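Side-chain contacts in 2-dehydro-3-deoxy-D-arabinonate dehydratase (PDB 2Q18), which catalyses the dehydration of 2-dehydro-3-deoxy-D-arabinonate to 2,5-dioxopentanoate, a metal-dependent step in pentose oxidation: residues S79-E84 with T102-V107; V111-F116 with M229-E234; T160-V165 with I251-T256; D169-A172 with Y177-Q180; T209-R214 with F219-V224. All blocks are in the same frame, centred on the assembly; numbering follows the deposited sequence.

Contact 1 (S79-E84 with T102-V107); sequences SGISYE and TIYEKV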
# COMPACT_ATOMS: atom_id res chain seq x y z
N SER A 79 2.07 25.87 -23.59
CA SER A 79 2.30 26.38 -24.92
C SER A 79 2.37 27.90 -24.81
O SER A 79 1.85 28.49 -23.86
CB SER A 79 1.18 25.95 -25.87
OG SER A 79 1.63 25.96 -27.22
N GLY A 80 3.05 28.53 -25.76
CA GLY A 80 3.15 29.98 -25.79
C GLY A 80 3.05 30.48 -27.21
O GLY A 80 3.08 29.68 -28.16
N ILE A 81 2.92 31.80 -27.35
CA ILE A 81 2.80 32.46 -28.66
C ILE A 81 1.63 31.86 -29.44
O ILE A 81 1.75 31.52 -30.62
CB ILE A 81 4.12 32.41 -29.47
CG1 ILE A 81 5.34 32.55 -28.54
CG2 ILE A 81 4.15 33.52 -30.54
CD1 ILE A 81 6.61 31.90 -29.07
N SER A 82 0.49 31.72 -28.76
CA SER A 82 -0.68 31.07 -29.33
C SER A 82 -1.78 32.07 -29.71
O SER A 82 -2.78 31.70 -30.33
CB SER A 82 -1.24 30.04 -28.35
OG SER A 82 -1.62 30.66 -27.14
N TYR A 83 -1.58 33.33 -29.33
CA TYR A 83 -2.56 34.38 -29.58
C TYR A 83 -2.11 35.31 -30.70
O TYR A 83 -0.91 35.47 -30.95
CB TYR A 83 -2.80 35.19 -28.30
CG TYR A 83 -3.70 34.51 -27.29
CD1 TYR A 83 -3.20 33.52 -26.43
CD2 TYR A 83 -5.04 34.86 -27.17
CE1 TYR A 83 -4.02 32.90 -25.49
CE2 TYR A 83 -5.87 34.26 -26.23
CZ TYR A 83 -5.36 33.27 -25.39
OH TYR A 83 -6.18 32.67 -24.47
N GLU A 84 -3.09 35.94 -31.36
CA GLU A 84 -2.87 36.89 -32.45
C GLU A 84 -1.73 37.88 -32.18
O GLU A 84 -1.61 38.41 -31.08
CB GLU A 84 -4.16 37.65 -32.76
CG GLU A 84 -5.04 37.01 -33.82
CD GLU A 84 -4.72 37.50 -35.22
OE1 GLU A 84 -4.81 38.73 -35.46
OE2 GLU A 84 -4.38 36.67 -36.09
N THR A 102 12.91 37.63 -35.07
CA THR A 102 12.89 37.19 -33.67
C THR A 102 12.35 35.76 -33.55
O THR A 102 11.45 35.36 -34.29
CB THR A 102 12.06 38.12 -32.75
OG1 THR A 102 10.66 37.82 -32.87
CG2 THR A 102 12.30 39.59 -33.08
N ILE A 103 12.91 35.02 -32.60
CA ILE A 103 12.49 33.64 -32.33
C ILE A 103 10.99 33.50 -32.08
O ILE A 103 10.37 32.51 -32.47
CB ILE A 103 13.31 33.00 -31.17
CG1 ILE A 103 13.22 33.86 -29.90
CG2 ILE A 103 14.76 32.79 -31.60
CD1 ILE A 103 13.77 33.20 -28.65
N TYR A 104 10.40 34.52 -31.44
CA TYR A 104 8.96 34.52 -31.12
C TYR A 104 8.11 34.71 -32.37
O TYR A 104 7.07 34.06 -32.53
CB TYR A 104 8.65 35.59 -30.06
CG TYR A 104 9.42 35.38 -28.78
CD1 TYR A 104 8.98 34.47 -27.82
CD2 TYR A 104 10.60 36.08 -28.54
CE1 TYR A 104 9.70 34.26 -26.64
CE2 TYR A 104 11.33 35.88 -27.36
CZ TYR A 104 10.87 34.97 -26.42
OH TYR A 104 11.58 34.77 -25.26
N GLU A 105 8.55 35.60 -33.25
CA GLU A 105 7.89 35.81 -34.54
C GLU A 105 8.00 34.55 -35.41
O GLU A 105 7.04 34.18 -36.10
CB GLU A 105 8.53 37.01 -35.26
CG GLU A 105 7.66 37.63 -36.34
CD GLU A 105 8.42 38.67 -37.17
OE1 GLU A 105 9.41 39.25 -36.66
OE2 GLU A 105 8.01 38.89 -38.34
N LYS A 106 9.16 33.90 -35.35
CA LYS A 106 9.39 32.63 -36.06
C LYS A 106 8.39 31.54 -35.69
O LYS A 106 7.74 30.97 -36.57
CB LYS A 106 10.82 32.14 -35.84
CG LYS A 106 11.80 32.62 -36.88
CD LYS A 106 12.87 31.58 -37.13
CE LYS A 106 13.40 31.67 -38.55
NZ LYS A 106 14.20 30.46 -38.91
N VAL A 107 8.25 31.25 -34.39
CA VAL A 107 7.30 30.24 -33.91
C VAL A 107 5.87 30.60 -34.28
O VAL A 107 5.07 29.74 -34.64
CB VAL A 107 7.41 30.00 -32.37
CG1 VAL A 107 6.38 28.98 -31.90
CG2 VAL A 107 8.80 29.53 -31.99
O HOH W 1 2.81 29.89 -32.52
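Ile81 pushes the end of its side chain into the angle between Tyr104 and Val107, two residues one turn apart on helix 103-109. This is the tight part of the contact. Its CD1 meets CD1 of Tyr104 at 3.7 Å, coming to the edge of the ring close to its plane, and lies 3.9 Å from CB of Val107. The isoleucine crosses both partners at about a right angle, and it is CD1, its end, that makes both contacts. CG1 stands beside the backbone N and carries CD1 to the helix, while the second branch, CG2, sits 3.6 Å from the carbonyl O of Tyr104. Leu176 of the second subunit also packs on Ile81.

The looser side lies between the carbonyl O of Ile81 and that of Val107, where the backbones do not meet directly. There a water bridges the segments, donating to O of Ile81 at 2.7 Å and to O of Val107 at 3.1 Å. Shortly after, beyond the exposed Glu84, the chain can no longer be traced. At the start of the helix Thr102 is the N-cap, its OG1 accepting from N of Glu105 at 3.1 Å.

Ile81 is a substrate-binding residue, and the hydroxyl of Tyr104 is hydrogen-bonded to Glu171 near a phosphate ion, probably from the crystallisation liquor. Ser82 ties the same loop to Thr254 and Arg231 by hydrogen bonds; between the two segments themselves the hold is apolar packing and a shared water, with little directionality.

Contact 2 (V111-F116 with M229-E234); sequences VRPEIF and MRRKIE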
# COMPACT_ATOMS: atom_id res chain seq x y z
N VAL A 111 4.91 26.08 -38.63
CA VAL A 111 3.94 24.99 -38.46
C VAL A 111 4.00 24.40 -37.04
O VAL A 111 2.97 24.01 -36.49
CB VAL A 111 4.08 23.86 -39.54
CG1 VAL A 111 3.86 24.42 -40.96
CG2 VAL A 111 5.42 23.15 -39.45
N ARG A 112 5.21 24.35 -36.48
CA ARG A 112 5.44 23.77 -35.15
C ARG A 112 5.26 24.81 -34.04
O ARG A 112 6.01 25.78 -33.98
CB ARG A 112 6.83 23.14 -35.07
CG ARG A 112 7.12 22.44 -33.72
CD ARG A 112 8.53 21.86 -33.65
NE ARG A 112 8.76 20.86 -34.70
CZ ARG A 112 8.42 19.58 -34.62
NH1 ARG A 112 8.68 18.77 -35.64
NH2 ARG A 112 7.84 19.10 -33.53
N PRO A 113 4.28 24.59 -33.15
CA PRO A 113 4.07 25.48 -32.01
C PRO A 113 5.13 25.28 -30.92
O PRO A 113 5.84 24.27 -30.93
CB PRO A 113 2.69 25.07 -31.49
CG PRO A 113 2.58 23.62 -31.83
CD PRO A 113 3.29 23.49 -33.16
N GLU A 114 5.22 26.23 -30.00
CA GLU A 114 6.08 26.08 -28.83
C GLU A 114 5.39 25.20 -27.79
O GLU A 114 4.24 25.44 -27.44
CB GLU A 114 6.43 27.44 -28.23
CG GLU A 114 7.39 27.36 -27.05
CD GLU A 114 7.38 28.60 -26.19
OE1 GLU A 114 6.35 29.31 -26.17
OE2 GLU A 114 8.41 28.88 -25.55
N ILE A 115 6.11 24.19 -27.31
CA ILE A 115 5.65 23.31 -26.24
C ILE A 115 6.79 23.18 -25.23
O ILE A 115 7.92 22.86 -25.62
CB ILE A 115 5.28 21.89 -26.78
CG1 ILE A 115 4.08 21.94 -27.74
CG2 ILE A 115 5.04 20.89 -25.63
CD1 ILE A 115 2.73 22.32 -27.12
N PHE A 116 6.51 23.43 -23.96
CA PHE A 116 7.53 23.30 -22.91
C PHE A 116 6.99 22.59 -21.67
O PHE A 116 5.79 22.59 -21.43
CB PHE A 116 8.13 24.67 -22.54
CG PHE A 116 7.11 25.68 -22.06
CD1 PHE A 116 6.80 25.78 -20.70
CD2 PHE A 116 6.46 26.52 -22.95
CE1 PHE A 116 5.86 26.71 -20.24
CE2 PHE A 116 5.52 27.46 -22.51
CZ PHE A 116 5.22 27.55 -21.15
N MET A 229 -7.24 33.55 -29.70
CA MET A 229 -6.29 32.44 -29.80
C MET A 229 -6.21 31.97 -31.26
O MET A 229 -7.22 31.64 -31.87
CB MET A 229 -6.66 31.28 -28.87
CG MET A 229 -5.47 30.40 -28.47
SD MET A 229 -5.88 28.86 -27.59
CE MET A 229 -6.90 29.48 -26.26
N ARG A 230 -4.99 31.98 -31.79
CA ARG A 230 -4.75 31.65 -33.19
C ARG A 230 -4.28 30.20 -33.33
O ARG A 230 -4.73 29.47 -34.22
CB ARG A 230 -3.72 32.62 -33.78
CG ARG A 230 -3.40 32.41 -35.25
CD ARG A 230 -2.50 33.51 -35.76
NE ARG A 230 -1.71 33.11 -36.93
CZ ARG A 230 -0.53 32.51 -36.87
NH1 ARG A 230 0.03 32.23 -35.69
NH2 ARG A 230 0.11 32.19 -37.98
N ARG A 231 -3.38 29.79 -32.44
CA ARG A 231 -2.93 28.41 -32.38
C ARG A 231 -3.90 27.60 -31.52
O ARG A 231 -3.90 27.71 -30.29
CB ARG A 231 -1.51 28.35 -31.80
CG ARG A 231 -0.81 27.02 -32.02
CD ARG A 231 -0.26 26.91 -33.43
NE ARG A 231 0.97 27.69 -33.61
CZ ARG A 231 1.88 27.44 -34.54
NH1 ARG A 231 2.97 28.19 -34.63
NH2 ARG A 231 1.72 26.41 -35.37
N LYS A 232 -4.72 26.78 -32.18
CA LYS A 232 -5.79 26.05 -31.49
C LYS A 232 -5.28 24.95 -30.55
O LYS A 232 -4.17 24.44 -30.71
CB LYS A 232 -6.82 25.51 -32.50
CG LYS A 232 -6.32 24.36 -33.39
CD LYS A 232 -7.05 24.33 -34.73
CE LYS A 232 -8.53 23.94 -34.59
NZ LYS A 232 -9.17 23.69 -35.91
N ILE A 233 -6.11 24.61 -29.56
CA ILE A 233 -5.75 23.67 -28.50
C ILE A 233 -5.47 22.26 -29.05
O ILE A 233 -4.50 21.62 -28.66
CB ILE A 233 -6.84 23.63 -27.39
CG1 ILE A 233 -7.00 25.02 -26.76
CG2 ILE A 233 -6.50 22.57 -26.33
CD1 ILE A 233 -8.26 25.20 -25.95
N GLU A 234 -6.34 21.81 -29.95
CA GLU A 234 -6.19 20.53 -30.67
C GLU A 234 -4.77 20.36 -31.24
O GLU A 234 -4.16 19.30 -31.09
CB GLU A 234 -7.24 20.44 -31.78
CG GLU A 234 -7.11 19.25 -32.74
CD GLU A 234 -8.07 19.34 -33.93
OE1 GLU A 234 -8.40 20.46 -34.37
OE2 GLU A 234 -8.48 18.27 -34.44
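NH2 of Arg231 makes a salt bridge to the carboxylate of Glu235, and O of Val111 lies 2.9 Å from the same nitrogen, at the guanidinium edge near its plane. NH1 is held in turn by a hydrogen bond to the carbonyl O of Ala110, while O of Arg112 approaches this nitrogen obliquely and no nearer than 3.9 Å.

Pro113 supplies the apolar half of the contact. It crosses the arginine at about a right angle and lies over one face of the guanidinium, with CA 3.8 Å above the centre of the plane and CB 3.8 Å from NE. The arginine gets there by folding: CG leaves anti to the backbone N (chi1 -165°), then the chain bends twice in the same sense, at chi2 (79°) and chi3 (77°), which lays the flat head against the proline. Polar partners around the rim and a proline on the face together restrict its rotation. The carboxylate of Glu235 probably balances its buried positive charge.

Arg112 turns the other way, to a salt bridge with Asp136 of the second subunit. The segment 111-116 follows helix 103-109 and runs into strand 114-119. On the other side of the contact, residues 229-234 lead into helix 233-241, whose Glu235 and Tyr239 also pack on Pro113.

Contact 3 (T160-V165 with I251-T256); sequences TIMDDV and ILTTGT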
# COMPACT_ATOMS: atom_id res chain seq x y z
N THR A 160 -9.67 24.50 -16.84
CA THR A 160 -9.36 25.18 -15.60
C THR A 160 -8.60 26.48 -15.91
O THR A 160 -8.21 26.73 -17.05
CB THR A 160 -8.57 24.25 -14.63
OG1 THR A 160 -8.61 24.78 -13.29
CG2 THR A 160 -7.11 24.06 -15.07
N ILE A 161 -8.41 27.31 -14.89
CA ILE A 161 -7.59 28.51 -15.00
C ILE A 161 -6.18 28.14 -14.56
O ILE A 161 -6.02 27.49 -13.54
CB ILE A 161 -8.11 29.64 -14.08
CG1 ILE A 161 -9.59 29.92 -14.33
CG2 ILE A 161 -7.25 30.91 -14.24
CD1 ILE A 161 -10.28 30.70 -13.22
N MET A 162 -5.17 28.55 -15.31
CA MET A 162 -3.79 28.37 -14.85
C MET A 162 -3.01 29.67 -14.90
O MET A 162 -3.17 30.46 -15.83
CB MET A 162 -3.05 27.26 -15.64
CG MET A 162 -1.59 26.99 -15.17
SD MET A 162 -0.87 25.40 -15.73
CE MET A 162 -1.66 24.30 -14.55
N ASP A 163 -2.17 29.88 -13.90
CA ASP A 163 -1.20 30.96 -13.91
C ASP A 163 0.17 30.36 -14.20
O ASP A 163 0.73 29.66 -13.36
CB ASP A 163 -1.21 31.69 -12.56
CG ASP A 163 -0.32 32.93 -12.53
OD1 ASP A 163 0.43 33.18 -13.50
OD2 ASP A 163 -0.37 33.66 -11.51
N ASP A 164 0.70 30.65 -15.38
CA ASP A 164 2.06 30.26 -15.74
C ASP A 164 3.00 31.37 -15.26
O ASP A 164 3.31 32.30 -16.00
CB ASP A 164 2.17 30.03 -17.26
CG ASP A 164 3.60 29.72 -17.73
OD1 ASP A 164 4.53 29.63 -16.89
OD2 ASP A 164 3.80 29.56 -18.95
N VAL A 165 3.44 31.26 -14.01
CA VAL A 165 4.28 32.29 -13.39
C VAL A 165 5.67 32.25 -14.04
O VAL A 165 6.34 31.21 -14.04
CB VAL A 165 4.38 32.12 -11.85
CG1 VAL A 165 5.06 33.32 -11.22
CG2 VAL A 165 2.99 31.93 -11.23
N ILE A 251 -1.94 18.36 -17.30
CA ILE A 251 -2.49 19.67 -17.65
C ILE A 251 -1.64 20.34 -18.72
O ILE A 251 -0.42 20.40 -18.62
CB ILE A 251 -2.66 20.58 -16.41
CG1 ILE A 251 -3.72 20.01 -15.47
CG2 ILE A 251 -3.05 22.01 -16.84
CD1 ILE A 251 -3.86 20.75 -14.14
N LEU A 252 -2.32 20.83 -19.75
CA LEU A 252 -1.69 21.67 -20.76
C LEU A 252 -2.28 23.07 -20.69
O LEU A 252 -3.48 23.26 -20.85
CB LEU A 252 -1.88 21.09 -22.17
CG LEU A 252 -1.46 21.96 -23.36
CD1 LEU A 252 0.06 22.18 -23.42
CD2 LEU A 252 -1.96 21.36 -24.66
N THR A 253 -1.41 24.05 -20.46
CA THR A 253 -1.84 25.44 -20.42
C THR A 253 -1.56 26.10 -21.78
O THR A 253 -0.50 25.91 -22.38
CB THR A 253 -1.25 26.21 -19.20
OG1 THR A 253 -1.82 27.52 -19.13
CG2 THR A 253 0.28 26.29 -19.25
N THR A 254 -2.54 26.86 -22.28
CA THR A 254 -2.62 27.16 -23.71
C THR A 254 -2.06 28.51 -24.19
O THR A 254 -2.40 28.96 -25.29
CB THR A 254 -4.07 26.97 -24.22
OG1 THR A 254 -4.93 27.91 -23.57
CG2 THR A 254 -4.56 25.55 -23.93
N GLY A 255 -1.20 29.13 -23.39
CA GLY A 255 -0.60 30.42 -23.74
C GLY A 255 -1.38 31.61 -23.19
O GLY A 255 -2.50 31.46 -22.70
N THR A 256 -0.78 32.80 -23.27
CA THR A 256 -1.44 34.02 -22.78
C THR A 256 -1.41 35.18 -23.79
O THR A 256 -0.52 35.25 -24.64
CB THR A 256 -0.85 34.50 -21.43
OG1 THR A 256 -1.74 35.45 -20.83
CG2 THR A 256 0.52 35.15 -21.61
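Met162 leaves strand 156-167 with CG anti to the backbone N (chi1 -178°), stays extended through chi2, and turns only at chi3 (-79°), which swings the methyl round to Ile251 once the sulfur has passed Thr253. SD lies 3.6 Å from CB of Thr253, the two side chains crossing at about a right angle. CE finishes 3.5 Å from CG2 of Ile251, the branch that is itself anti to its backbone N.

Thr253 has two jobs. Its CB and CG2 give an apolar surface to the methionine, and OG1, 3.7 Å from CB of Met162, is hydrogen-bonded to the carboxylate of Glu145. That residue sits on strand 140-150, which pairs antiparallel with both strands of this contact. The CA atoms of Met162 and Thr253 are only 6.6 Å apart, less than two flat strand spacings, consistent with a strong curl of the strands here. Phe190 of strand 188-195 packs on both Met162 and Ile251.

Glu145 binds magnesium, as does Asp164 two residues along from Met162. Thr253 is thus placed as a second-shell residue: with its carbon side to the thioether and its hydroxyl to Glu145, it joins the apolar core to the metal site.

Contact 4 (D169-A172 with Y177-Q180); sequences DLEA and YLPQ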
# COMPACT_ATOMS: atom_id res chain seq x y z
N ASP A 169 12.46 38.30 -16.99
CA ASP A 169 13.80 38.87 -17.13
C ASP A 169 14.84 37.82 -17.49
O ASP A 169 15.71 38.07 -18.32
CB ASP A 169 14.22 39.67 -15.88
CG ASP A 169 14.17 38.84 -14.61
OD1 ASP A 169 13.27 37.98 -14.47
OD2 ASP A 169 15.03 39.07 -13.73
N LEU A 170 14.73 36.64 -16.87
CA LEU A 170 15.65 35.54 -17.16
C LEU A 170 15.47 35.03 -18.59
O LEU A 170 16.45 34.74 -19.28
CB LEU A 170 15.49 34.40 -16.14
CG LEU A 170 15.70 34.71 -14.65
CD1 LEU A 170 15.70 33.44 -13.81
CD2 LEU A 170 16.97 35.51 -14.40
N GLU A 171 14.22 34.96 -19.03
CA GLU A 171 13.88 34.58 -20.40
C GLU A 171 14.43 35.57 -21.44
O GLU A 171 14.98 35.16 -22.47
CB GLU A 171 12.36 34.46 -20.55
CG GLU A 171 11.88 34.33 -21.98
CD GLU A 171 10.37 34.27 -22.12
OE1 GLU A 171 9.65 34.52 -21.13
OE2 GLU A 171 9.91 33.96 -23.24
N ALA A 172 14.28 36.87 -21.16
CA ALA A 172 14.74 37.93 -22.06
C ALA A 172 16.26 37.93 -22.18
O ALA A 172 16.81 38.26 -23.24
CB ALA A 172 14.25 39.29 -21.57
N TYR A 177 17.52 30.12 -21.02
CA TYR A 177 17.18 30.21 -19.60
C TYR A 177 15.69 29.98 -19.34
O TYR A 177 15.24 30.05 -18.19
CB TYR A 177 17.60 31.56 -19.01
CG TYR A 177 19.09 31.84 -19.00
CD1 TYR A 177 20.03 30.82 -18.83
CD2 TYR A 177 19.56 33.15 -19.13
CE1 TYR A 177 21.39 31.09 -18.81
CE2 TYR A 177 20.93 33.43 -19.11
CZ TYR A 177 21.84 32.40 -18.95
OH TYR A 177 23.19 32.67 -18.93
N LEU A 178 14.92 29.73 -20.40
CA LEU A 178 13.48 29.53 -20.27
C LEU A 178 13.06 28.51 -19.20
O LEU A 178 12.17 28.80 -18.41
CB LEU A 178 12.82 29.21 -21.62
CG LEU A 178 11.29 29.34 -21.65
CD1 LEU A 178 10.84 30.80 -21.63
CD2 LEU A 178 10.69 28.62 -22.85
N PRO A 179 13.70 27.31 -19.17
CA PRO A 179 13.34 26.35 -18.11
C PRO A 179 13.49 26.91 -16.69
O PRO A 179 12.60 26.72 -15.86
CB PRO A 179 14.32 25.19 -18.34
CG PRO A 179 14.68 25.28 -19.79
CD PRO A 179 14.72 26.75 -20.08
N GLN A 180 14.60 27.60 -16.43
CA GLN A 180 14.83 28.26 -15.14
C GLN A 180 13.79 29.33 -14.85
O GLN A 180 13.40 29.53 -13.70
CB GLN A 180 16.23 28.88 -15.09
CG GLN A 180 17.36 27.88 -14.95
CD GLN A 180 18.72 28.55 -14.91
OE1 GLN A 180 19.13 29.09 -13.88
NE2 GLN A 180 19.44 28.52 -16.03
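Two short helices, 168-173 and 178-182, follow each other closely in the chain and meet where Glu171 lies alongside Leu178. The two side chains run side by side and point the same way. Only one atom of the leucine does the touching: CD1 lies 3.5 Å from CD of Glu171, 3.7 Å from CG and 3.7 Å from OE2, so the methyl rests along the outer half of the glutamate. Glu171 reaches this place fully stretched, with CG anti to the backbone N (chi1 169°) and the chain straight beyond it.

The carboxylate has polar work as well. OE2 is hydrogen-bonded to the hydroxyl of Tyr104, and a phosphate ion, probably from the crystallisation liquor, lies about 3 Å from the glutamate side chain, nearest atoms. This end of the helix pair thus borders the active-site pocket of the FAH-type fold: Lys182, which binds substrate, belongs to helix 178-182, and the side chain of the magnesium ligand Glu143 is about 5 Å from that of Glu171, again between nearest atoms.

One residue earlier in each segment, backbone meets side chain. O of Leu170 lies 3.4 Å from CB of Tyr177 and 3.5 Å from CD2, in the plane of the ring at its edge, a close approach without a hydrogen bond. The tyrosine then leads away from helix 168-173, and its OH is hydrogen-bonded to the carbonyl O of Arg112 of the second subunit, whose NH2 bonds to OE1 of Gln180.

Contact 5 (T209-R214 with F219-V224); sequences TLKIVR and FFEGSV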
# COMPACT_ATOMS: atom_id res chain seq x y z
N THR A 209 -9.61 37.62 -17.47
CA THR A 209 -9.25 38.89 -16.85
C THR A 209 -8.18 38.67 -15.79
O THR A 209 -8.33 37.82 -14.92
CB THR A 209 -10.48 39.57 -16.19
OG1 THR A 209 -11.55 39.64 -17.14
CG2 THR A 209 -10.14 40.98 -15.70
N LEU A 210 -7.09 39.43 -15.90
CA LEU A 210 -6.03 39.44 -14.90
C LEU A 210 -6.07 40.73 -14.07
O LEU A 210 -6.20 41.83 -14.62
CB LEU A 210 -4.65 39.29 -15.55
CG LEU A 210 -3.40 39.57 -14.70
CD1 LEU A 210 -3.20 38.52 -13.61
CD2 LEU A 210 -2.15 39.69 -15.56
N LYS A 211 -5.94 40.57 -12.75
CA LYS A 211 -5.75 41.69 -11.84
C LYS A 211 -4.59 41.40 -10.91
O LYS A 211 -4.50 40.31 -10.33
CB LYS A 211 -7.02 41.95 -11.01
CG LYS A 211 -8.14 42.60 -11.78
CD LYS A 211 -9.48 42.51 -11.04
CE LYS A 211 -9.52 43.42 -9.81
NZ LYS A 211 -10.88 43.44 -9.20
N ILE A 212 -3.69 42.37 -10.78
CA ILE A 212 -2.65 42.32 -9.77
C ILE A 212 -2.99 43.39 -8.73
O ILE A 212 -3.05 44.58 -9.04
CB ILE A 212 -1.24 42.56 -10.35
CG1 ILE A 212 -0.95 41.54 -11.47
CG2 ILE A 212 -0.18 42.50 -9.24
CD1 ILE A 212 0.27 41.87 -12.35
N VAL A 213 -3.24 42.94 -7.50
CA VAL A 213 -3.65 43.83 -6.42
C VAL A 213 -2.48 44.01 -5.45
O VAL A 213 -1.96 43.04 -4.89
CB VAL A 213 -4.91 43.30 -5.68
CG1 VAL A 213 -5.34 44.27 -4.58
CG2 VAL A 213 -6.05 43.09 -6.67
N ARG A 214 -2.06 45.27 -5.29
CA ARG A 214 -0.96 45.62 -4.41
C ARG A 214 -1.48 46.54 -3.31
O ARG A 214 -1.96 47.64 -3.61
CB ARG A 214 0.15 46.32 -5.21
CG ARG A 214 1.41 46.63 -4.40
CD ARG A 214 2.59 46.91 -5.33
NE ARG A 214 2.91 45.75 -6.15
CZ ARG A 214 3.83 45.72 -7.12
NH1 ARG A 214 4.03 44.60 -7.80
NH2 ARG A 214 4.55 46.81 -7.39
N PHE A 219 -3.11 47.36 -9.23
CA PHE A 219 -1.82 47.72 -9.78
C PHE A 219 -1.73 47.40 -11.27
O PHE A 219 -0.99 48.05 -12.02
CB PHE A 219 -0.72 47.01 -8.99
CG PHE A 219 0.68 47.30 -9.45
CD1 PHE A 219 1.47 46.28 -9.97
CD2 PHE A 219 1.21 48.58 -9.34
CE1 PHE A 219 2.77 46.53 -10.38
CE2 PHE A 219 2.51 48.84 -9.75
CZ PHE A 219 3.29 47.82 -10.27
N PHE A 220 -2.50 46.41 -11.70
CA PHE A 220 -2.65 46.08 -13.12
C PHE A 220 -3.99 45.40 -13.35
O PHE A 220 -4.43 44.59 -12.53
CB PHE A 220 -1.52 45.18 -13.63
CG PHE A 220 -1.72 44.72 -15.06
CD1 PHE A 220 -1.22 45.47 -16.12
CD2 PHE A 220 -2.45 43.56 -15.34
CE1 PHE A 220 -1.43 45.07 -17.44
CE2 PHE A 220 -2.67 43.16 -16.65
CZ PHE A 220 -2.16 43.91 -17.70
N GLU A 221 -4.64 45.75 -14.45
CA GLU A 221 -5.82 45.02 -14.91
C GLU A 221 -5.84 44.96 -16.43
O GLU A 221 -5.55 45.94 -17.11
CB GLU A 221 -7.11 45.64 -14.38
CG GLU A 221 -8.37 44.86 -14.75
CD GLU A 221 -9.59 45.26 -13.93
OE1 GLU A 221 -9.48 46.12 -13.04
OE2 GLU A 221 -10.68 44.70 -14.19
N GLY A 222 -6.16 43.78 -16.96
CA GLY A 222 -6.22 43.56 -18.40
C GLY A 222 -7.05 42.34 -18.71
O GLY A 222 -7.13 41.40 -17.91
N SER A 223 -7.69 42.35 -19.88
CA SER A 223 -8.51 41.23 -20.31
C SER A 223 -8.30 40.90 -21.78
O SER A 223 -7.86 41.74 -22.57
CB SER A 223 -9.98 41.50 -20.01
OG SER A 223 -10.48 42.54 -20.82
N VAL A 224 -8.62 39.65 -22.13
CA VAL A 224 -8.62 39.19 -23.51
C VAL A 224 -9.65 38.07 -23.64
O VAL A 224 -9.94 37.36 -22.67
CB VAL A 224 -7.20 38.71 -23.97
CG1 VAL A 224 -6.83 37.36 -23.32
CG2 VAL A 224 -7.11 38.63 -25.49
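Arg214 and Phe219 lie side by side and point the same way, the guanidinium flat on the ring with the planes 25° apart. CZ of Arg214 is 3.8 Å from the centroid of the Phe219 ring, a cation-pi stack over the face, and NH2 sits off-centre, 3.3 Å from CZ of Phe219. A salt bridge from NH1 to Asp270 keeps the charged end in position. Ile212 comes to the same ring differently, with CG2 at its edge.

These strands, 207-214 and 217-225, form an antiparallel beta hairpin, and near the turn it carries a classic bulge: Phe219 and Phe220 both face Ile212, whose O accepts from N of Phe219 at 2.8 Å and, more loosely, from N of Phe220 at 3.3 Å.

Phe220 shares the face of Leu210 and Ile212. CD2 of Leu210 touches its CE2 at 3.7 Å, the two side chains crossing at about a right angle, and the ring extends over Gly222, with CZ of Phe220 4.1 Å from CA of the glycine. On the opposite face Lys211 and Glu221 run alongside each other: CG of Lys211 lies 3.7 Å from CG of Glu221 and touches its carboxylate carbon too, while NZ of Lys211 and OE1 of Glu221 remain 4.9 Å apart, not in contact.

Contacts 1, 2 and 3 share one sheet region: strand 76-80 lies between strands 114-119 and 250-253, and direct bonds tie Ser79 to Glu114 and to Thr253. Between centres, contacts 1 and 2, successive in the chain, are about 9 Å apart, contacts 2 and 3, whose segments alternate, about 13 Å, and contacts 3 and 5 about 16 Å. Contacts 4 and 5 both fall in the chain between the two segments of contact 3. Contact 4 follows strand 156-167 directly and joins contact 1 through Tyr104 and Glu171; contact 5 belongs to a separate five-stranded sheet. Contacts 1, 2 and 4 also touch the second subunit, so the metal and substrate site adjoins the tetramer interface.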